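Type I modular polyketide synthase (Streptomyces albus subsp. albus, PDB 6IYR) probably transfers a malonyl-type extender unit from coenzyme A to the acyl carrier protein, as the acyltransferase domain of module 8 of the salinomycin polyketide synthase. Local coordinates at residues 55-60 against 105-110; 91-96 against 434-439. All coordinates share one frame; numbering follows the deposited sequence.

Contact 1 (55-60 against 105-110)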
ATOM      1  N   GLY A  55      18.794   8.215  25.974  1.00 41.33           N
ATOM      2  CA  GLY A  55      19.743   9.220  26.391  1.00 48.30           C
ATOM      3  C   GLY A  55      19.971  10.318  25.374  1.00 47.11           C
ATOM      4  O   GLY A  55      20.157  11.486  25.719  1.00 43.72           O
ATOM      5  N   GLN A  56      20.099   9.945  24.120  1.00 43.95           N
ATOM      6  CA  GLN A  56      20.185  10.951  23.063  1.00 41.26           C
ATOM      7  C   GLN A  56      18.955  11.851  23.026  1.00 40.06           C
ATOM      8  O   GLN A  56      19.050  13.053  22.786  1.00 39.86           O
ATOM      9  CB  GLN A  56      20.339  10.251  21.734  1.00 55.82           C
ATOM     10  CG  GLN A  56      21.666   9.558  21.589  1.00 61.98           C
ATOM     11  CD  GLN A  56      22.655  10.479  20.944  1.00 70.63           C
ATOM     12  OE1 GLN A  56      22.850  10.427  19.732  1.00 84.05           O
ATOM     13  NE2 GLN A  56      23.106  11.466  21.702  1.00 67.12           N
ATOM     14  N   ALA A  57      17.783  11.256  23.205  1.00 37.62           N
ATOM     15  CA  ALA A  57      16.558  12.032  23.287  1.00 40.21           C
ATOM     16  C   ALA A  57      16.607  13.062  24.442  1.00 40.97           C
ATOM     17  O   ALA A  57      16.230  14.211  24.262  1.00 36.01           O
ATOM     18  CB  ALA A  57      15.353  11.115  23.419  1.00 36.33           C
ATOM     19  N   ALA A  58      17.141  12.658  25.585  1.00 41.49           N
ATOM     20  CA  ALA A  58      17.224  13.531  26.752  1.00 40.91           C
ATOM     21  C   ALA A  58      18.230  14.634  26.540  1.00 37.95           C
ATOM     22  O   ALA A  58      17.923  15.776  26.812  1.00 41.87           O
ATOM     23  CB  ALA A  58      17.570  12.732  27.998  1.00 43.24           C
ATOM     24  N   ARG A  59      19.377  14.319  25.944  1.00 37.04           N
ATOM     25  CA  ARG A  59      20.351  15.345  25.595  1.00 36.63           C
ATOM     26  C   ARG A  59      19.753  16.374  24.655  1.00 47.46           C
ATOM     27  O   ARG A  59      20.002  17.566  24.791  1.00 36.46           O
ATOM     28  CB  ARG A  59      21.630  14.764  24.968  1.00 52.85           C
ATOM     29  CG  ARG A  59      22.262  13.580  25.691  1.00 71.18           C
ATOM     30  CD  ARG A  59      22.438  13.830  27.182  1.00 92.66           C
ATOM     31  NE  ARG A  59      23.565  14.722  27.450  1.00116.23           N
ATOM     32  CZ  ARG A  59      23.885  15.201  28.652  1.00120.51           C
ATOM     33  NH1 ARG A  59      24.941  15.996  28.785  1.00110.20           N
ATOM     34  NH2 ARG A  59      23.155  14.892  29.720  1.00112.58           N
ATOM     35  N   LEU A  60      19.026  15.899  23.656  1.00 39.50           N
ATOM     36  CA  LEU A  60      18.404  16.790  22.706  1.00 41.33           C
ATOM     37  C   LEU A  60      17.382  17.643  23.407  1.00 33.83           C
ATOM     38  O   LEU A  60      17.301  18.809  23.163  1.00 29.62           O
ATOM     39  CB  LEU A  60      17.755  16.024  21.566  1.00 41.99           C
ATOM     40  CG  LEU A  60      18.401  16.176  20.202  1.00 51.38           C
ATOM     41  CD1 LEU A  60      17.535  15.480  19.169  1.00 57.41           C
ATOM     42  CD2 LEU A  60      18.540  17.642  19.852  1.00 50.29           C
ATOM     43  N   ASP A 105      10.558  14.413  25.327  1.00 35.97           N
ATOM     44  CA  ASP A 105      10.453  13.973  26.693  1.00 36.43           C
ATOM     45  C   ASP A 105       9.781  12.600  26.699  1.00 43.63           C
ATOM     46  O   ASP A 105      10.173  11.715  27.465  1.00 36.48           O
ATOM     47  CB  ASP A 105       9.636  14.968  27.503  1.00 39.12           C
ATOM     48  CG  ASP A 105      10.494  16.119  28.079  1.00 40.01           C
ATOM     49  OD1 ASP A 105      11.739  16.101  27.969  1.00 38.44           O
ATOM     50  OD2 ASP A 105       9.908  17.019  28.692  1.00 38.64           O
ATOM     51  N   ALA A 106       8.776  12.430  25.837  1.00 35.68           N
ATOM     52  CA  ALA A 106       8.127  11.121  25.707  1.00 41.34           C
ATOM     53  C   ALA A 106       9.102  10.071  25.186  1.00 35.51           C
ATOM     54  O   ALA A 106       9.184   8.968  25.717  1.00 44.15           O
ATOM     55  CB  ALA A 106       6.897  11.210  24.833  1.00 34.64           C
ATOM     56  N   LEU A 107       9.871  10.428  24.169  1.00 38.67           N
ATOM     57  CA  LEU A 107      10.860   9.518  23.632  1.00 35.98           C
ATOM     58  C   LEU A 107      11.865   9.132  24.708  1.00 46.35           C
ATOM     59  O   LEU A 107      12.251   7.964  24.836  1.00 41.94           O
ATOM     60  CB  LEU A 107      11.545  10.150  22.409  1.00 36.55           C
ATOM     61  CG  LEU A 107      12.577   9.313  21.676  1.00 39.42           C
ATOM     62  CD1 LEU A 107      11.971   8.003  21.164  1.00 46.19           C
ATOM     63  CD2 LEU A 107      13.131  10.143  20.532  1.00 40.21           C
ATOM     64  N   ALA A 108      12.263  10.083  25.543  1.00 44.16           N
ATOM     65  CA  ALA A 108      13.351   9.794  26.473  1.00 41.16           C
ATOM     66  C   ALA A 108      12.825   8.948  27.613  1.00 38.85           C
ATOM     67  O   ALA A 108      13.586   8.239  28.240  1.00 48.58           O
ATOM     68  CB  ALA A 108      14.001  11.070  27.000  1.00 41.88           C
ATOM     69  N   GLU A 109      11.517   8.948  27.824  1.00 41.86           N
ATOM     70  CA  GLU A 109      10.915   8.172  28.904  1.00 56.09           C
ATOM     71  C   GLU A 109      10.236   6.893  28.405  1.00 54.33           C
ATOM     72  O   GLU A 109       9.377   6.356  29.083  1.00 55.67           O
ATOM     73  CB  GLU A 109       9.871   9.026  29.640  1.00 60.73           C
ATOM     74  CG  GLU A 109      10.463  10.055  30.595  1.00 68.57           C
ATOM     75  CD  GLU A 109       9.776  11.410  30.499  1.00 85.86           C
ATOM     76  OE1 GLU A 109       8.544  11.448  30.274  1.00 94.92           O
ATOM     77  OE2 GLU A 109      10.472  12.442  30.621  1.00 78.65           O
ATOM     78  N   ALA A 110      10.515   6.496  27.169  1.00 58.18           N
ATOM     79  CA  ALA A 110       9.755   5.435  26.512  1.00 51.55           C
ATOM     80  C   ALA A 110       8.257   5.549  26.718  1.00 53.79           C
ATOM     81  O   ALA A 110       7.588   4.550  26.936  1.00 55.79           O
ATOM     82  CB  ALA A 110      10.228   4.078  26.998  1.00 48.94           C
TER

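Contact 2 (91-96 against 434-439)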
ATOM      1  N   VAL A  91      12.526   9.110  15.895  1.00 29.00           N
ATOM      2  CA  VAL A  91      12.231  10.325  15.154  1.00 28.54           C
ATOM      3  C   VAL A  91      11.183  11.081  15.936  1.00 31.85           C
ATOM      4  O   VAL A  91      10.235  10.477  16.459  1.00 33.36           O
ATOM      5  CB  VAL A  91      11.675  10.034  13.756  1.00 34.53           C
ATOM      6  CG1 VAL A  91      11.494  11.330  13.002  1.00 33.36           C
ATOM      7  CG2 VAL A  91      12.581   9.098  12.981  1.00 30.55           C
ATOM      8  N   VAL A  92      11.335  12.402  16.032  1.00 31.18           N
ATOM      9  CA  VAL A  92      10.222  13.211  16.524  1.00 31.94           C
ATOM     10  C   VAL A  92       9.815  14.190  15.490  1.00 26.36           C
ATOM     11  O   VAL A  92      10.638  14.628  14.694  1.00 32.60           O
ATOM     12  CB  VAL A  92      10.553  13.958  17.837  1.00 31.41           C
ATOM     13  CG1 VAL A  92      10.918  12.948  18.919  1.00 33.46           C
ATOM     14  CG2 VAL A  92      11.697  14.923  17.619  1.00 33.62           C
ATOM     15  N   LEU A  93       8.515  14.420  15.398  1.00 29.24           N
ATOM     16  CA  LEU A  93       7.971  15.324  14.383  1.00 29.02           C
ATOM     17  C   LEU A  93       7.289  16.405  15.149  1.00 29.57           C
ATOM     18  O   LEU A  93       6.404  16.106  15.933  1.00 30.43           O
ATOM     19  CB  LEU A  93       6.850  14.660  13.568  1.00 34.05           C
ATOM     20  CG  LEU A  93       7.076  13.708  12.405  1.00 43.26           C
ATOM     21  CD1 LEU A  93       8.540  13.452  12.158  1.00 34.80           C
ATOM     22  CD2 LEU A  93       6.291  12.428  12.630  1.00 47.15           C
ATOM     23  N   ALA A  94       7.544  17.648  14.796  1.00 32.90           N
ATOM     24  CA  ALA A  94       6.808  18.722  15.427  1.00 36.50           C
ATOM     25  C   ALA A  94       7.035  19.972  14.607  1.00 31.66           C
ATOM     26  O   ALA A  94       7.919  20.013  13.745  1.00 32.35           O
ATOM     27  CB  ALA A  94       7.280  18.909  16.872  1.00 37.15           C
ATOM     28  N   GLU A  95       6.156  20.940  14.830  1.00 34.18           N
ATOM     29  CA  GLU A  95       6.113  22.195  14.095  1.00 34.20           C
ATOM     30  C   GLU A  95       6.847  23.288  14.811  1.00 39.25           C
ATOM     31  O   GLU A  95       7.247  24.238  14.181  1.00 43.64           O
ATOM     32  CB  GLU A  95       4.672  22.663  13.930  1.00 43.18           C
ATOM     33  CG  GLU A  95       3.718  21.580  13.460  1.00 65.93           C
ATOM     34  CD  GLU A  95       2.425  22.136  12.888  1.00 64.74           C
ATOM     35  OE1 GLU A  95       2.364  23.357  12.662  1.00 54.99           O
ATOM     36  OE2 GLU A  95       1.468  21.352  12.702  1.00 62.88           O
ATOM     37  N   ASP A  96       7.030  23.159  16.122  1.00 37.02           N
ATOM     38  CA  ASP A  96       7.726  24.184  16.901  1.00 36.20           C
ATOM     39  C   ASP A  96       8.520  23.640  18.083  1.00 40.52           C
ATOM     40  O   ASP A  96       8.381  22.485  18.479  1.00 33.51           O
ATOM     41  CB  ASP A  96       6.717  25.215  17.394  1.00 39.19           C
ATOM     42  CG  ASP A  96       5.596  24.600  18.192  1.00 41.04           C
ATOM     43  OD1 ASP A  96       5.825  23.643  18.949  1.00 52.29           O
ATOM     44  OD2 ASP A  96       4.460  25.051  18.033  1.00 47.49           O
ATOM     45  N   PHE A 434       2.068  10.896   6.163  1.00 27.26           N
ATOM     46  CA  PHE A 434       3.089  10.363   5.295  1.00 30.21           C
ATOM     47  C   PHE A 434       4.432  10.460   6.007  1.00 37.04           C
ATOM     48  O   PHE A 434       5.150   9.482   6.095  1.00 31.32           O
ATOM     49  CB  PHE A 434       3.085  11.116   3.960  1.00 30.76           C
ATOM     50  CG  PHE A 434       3.568  10.283   2.779  1.00 32.14           C
ATOM     51  CD1 PHE A 434       4.721   9.504   2.870  1.00 38.74           C
ATOM     52  CD2 PHE A 434       2.919  10.338   1.563  1.00 38.22           C
ATOM     53  CE1 PHE A 434       5.182   8.766   1.782  1.00 38.71           C
ATOM     54  CE2 PHE A 434       3.377   9.604   0.477  1.00 34.85           C
ATOM     55  CZ  PHE A 434       4.500   8.808   0.592  1.00 35.74           C
ATOM     56  N   LEU A 435       4.741  11.618   6.589  1.00 35.27           N
ATOM     57  CA  LEU A 435       6.001  11.776   7.318  1.00 30.84           C
ATOM     58  C   LEU A 435       6.096  10.761   8.385  1.00 22.69           C
ATOM     59  O   LEU A 435       7.176  10.210   8.649  1.00 33.27           O
ATOM     60  CB  LEU A 435       6.099  13.155   7.996  1.00 33.64           C
ATOM     61  CG  LEU A 435       6.897  14.216   7.272  1.00 45.17           C
ATOM     62  CD1 LEU A 435       6.894  15.503   8.096  1.00 51.32           C
ATOM     63  CD2 LEU A 435       8.320  13.744   7.023  1.00 38.64           C
ATOM     64  N   THR A 436       5.010  10.526   9.095  1.00 28.11           N
ATOM     65  CA  THR A 436       5.123   9.537  10.132  1.00 29.96           C
ATOM     66  C   THR A 436       5.315   8.113   9.604  1.00 36.91           C
ATOM     67  O   THR A 436       6.106   7.328  10.157  1.00 31.96           O
ATOM     68  CB  THR A 436       4.125   9.682  11.305  1.00 38.17           C
ATOM     69  OG1 THR A 436       3.585   8.422  11.669  1.00 40.80           O
ATOM     70  CG2 THR A 436       3.080  10.691  11.090  1.00 37.66           C
ATOM     71  N   SER A 437       4.799   7.858   8.410  1.00 30.83           N
ATOM     72  CA  SER A 437       5.111   6.597   7.725  1.00 30.96           C
ATOM     73  C   SER A 437       6.569   6.490   7.313  1.00 25.52           C
ATOM     74  O   SER A 437       7.169   5.459   7.534  1.00 28.57           O
ATOM     75  CB  SER A 437       4.188   6.395   6.529  1.00 28.53           C
ATOM     76  OG  SER A 437       2.864   6.151   7.011  1.00 27.41           O
ATOM     77  N   LEU A 438       7.121   7.532   6.699  1.00 30.26           N
ATOM     78  CA  LEU A 438       8.543   7.577   6.435  1.00 31.87           C
ATOM     79  C   LEU A 438       9.385   7.348   7.708  1.00 37.27           C
ATOM     80  O   LEU A 438      10.390   6.648   7.668  1.00 33.78           O
ATOM     81  CB  LEU A 438       8.933   8.906   5.822  1.00 29.31           C
ATOM     82  CG  LEU A 438       8.283   9.259   4.500  1.00 35.12           C
ATOM     83  CD1 LEU A 438       8.566  10.723   4.210  1.00 34.57           C
ATOM     84  CD2 LEU A 438       8.846   8.397   3.377  1.00 39.78           C
ATOM     85  N   ALA A 439       8.976   7.927   8.834  1.00 33.11           N
ATOM     86  CA  ALA A 439       9.720   7.754  10.088  1.00 33.80           C
ATOM     87  C   ALA A 439       9.747   6.324  10.547  1.00 30.11           C
ATOM     88  O   ALA A 439      10.785   5.830  10.985  1.00 29.75           O
ATOM     89  CB  ALA A 439       9.105   8.613  11.184  1.00 34.10           C
TER

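Contact 1 (55-60 against 105-110)
Helices 50-65 and 97-108 come close together at two alanines, with Ala57 CA only 5.0 Å from Ala108 CA, and no hydrogen bond crosses between 55-60 and 105-110. The methyl of Ala57 points at the other helix and settles between two neighbouring side chains: its CB lies 3.7 Å from Leu107 CG and 3.8 Å from Ala108 CB. Leu107 reaches it flank-on. With CG anti to the backbone N (chi1 -178°), the leucine carries its branch carbon and CD2 past the Ala57 methyl, while CD1 diverges from it. Ala108 CB in turn rests over the backbone of the partner helix, 3.8 Å from Ala58 N, and more loosely against the Ala58 methyl, the two CB atoms being 4.1 Å apart. Both helices pack on one face of the antiparallel sheet of strands 41-47, 88-94 and 116-120, consistent with the ketosynthase-to-acyltransferase linker of modular synthases; Leu107 also touches Val116 and Glu118. Immediately after the contact, helix 97-108 ends in a Schellman motif, with Ala110 at positive phi and its N bonded to Leu107 O at 3.3 Å. One turn earlier, Asp105 OD1 forms a salt bridge back to Arg65 of helix 50-65.

Contact 2 (91-96 against 434-439)
The methyl of Ala439 packs on the branched end of Val91: Ala439 CB sits 3.9 Å from Val91 CB and at nearly the same distance from both branches of the valine, so it faces the fork rather than a single methyl. With CG1 anti to the backbone N (chi1 -176°), the two branches spread across the line of approach, and the Ala439 methyl lies over the CB-CG1-CG2 face. Two residues along the strand, and one turn back along the helix, Leu93 crosses Thr436 at about a right angle, and its CD2 alone does the touching, 3.7 Å from Thr436 CB and 4.0 Å from Thr436 CG2. No hydrogen bond joins 91-96 to 434-439; the two meet through carbon atoms. The contact places helix 431-443, part of the acyltransferase domain, against one face of the antiparallel sheet 41-47, 88-94 and 116-120, whereas Val92 and Ala94 project from the other face onto helix 97-108. Strand 88-94 is central in that sheet: backbone bonds tie Val91 to Ile117 and Val92 to Trp43, fixing which residues face the helix. Further out, Leu40 touches both Leu93 and Leu435, and Pro42 packs on Val91 and Leu93. The helix is held from behind, where Ser437 OG is hydrogen-bonded to Thr423 O and the Phe434 ring meets Trp206 of helix 188-208.

The centres of the two contacts are about 16 Å apart, on the same side of the chain's centre; the centre of contact 2 is about 19 Å, and that of contact 1 about 31 Å, from the centre of the chain. Helices 50-65 and 97-108 lie side by side on one face of the sheet and helix 431-443 on the other: contact 1 is made within the helix layer, contact 2 across the opposite face of strand 88-94. They touch at Leu107 CD2 and Val92 CG1, 3.9 Å apart. Neither includes the GxSxG sequence starting at Gly218, whose Ser220 is probably the nucleophile; contact 1 lies within the probable linker, and contact 2 joins it to the acyltransferase domain.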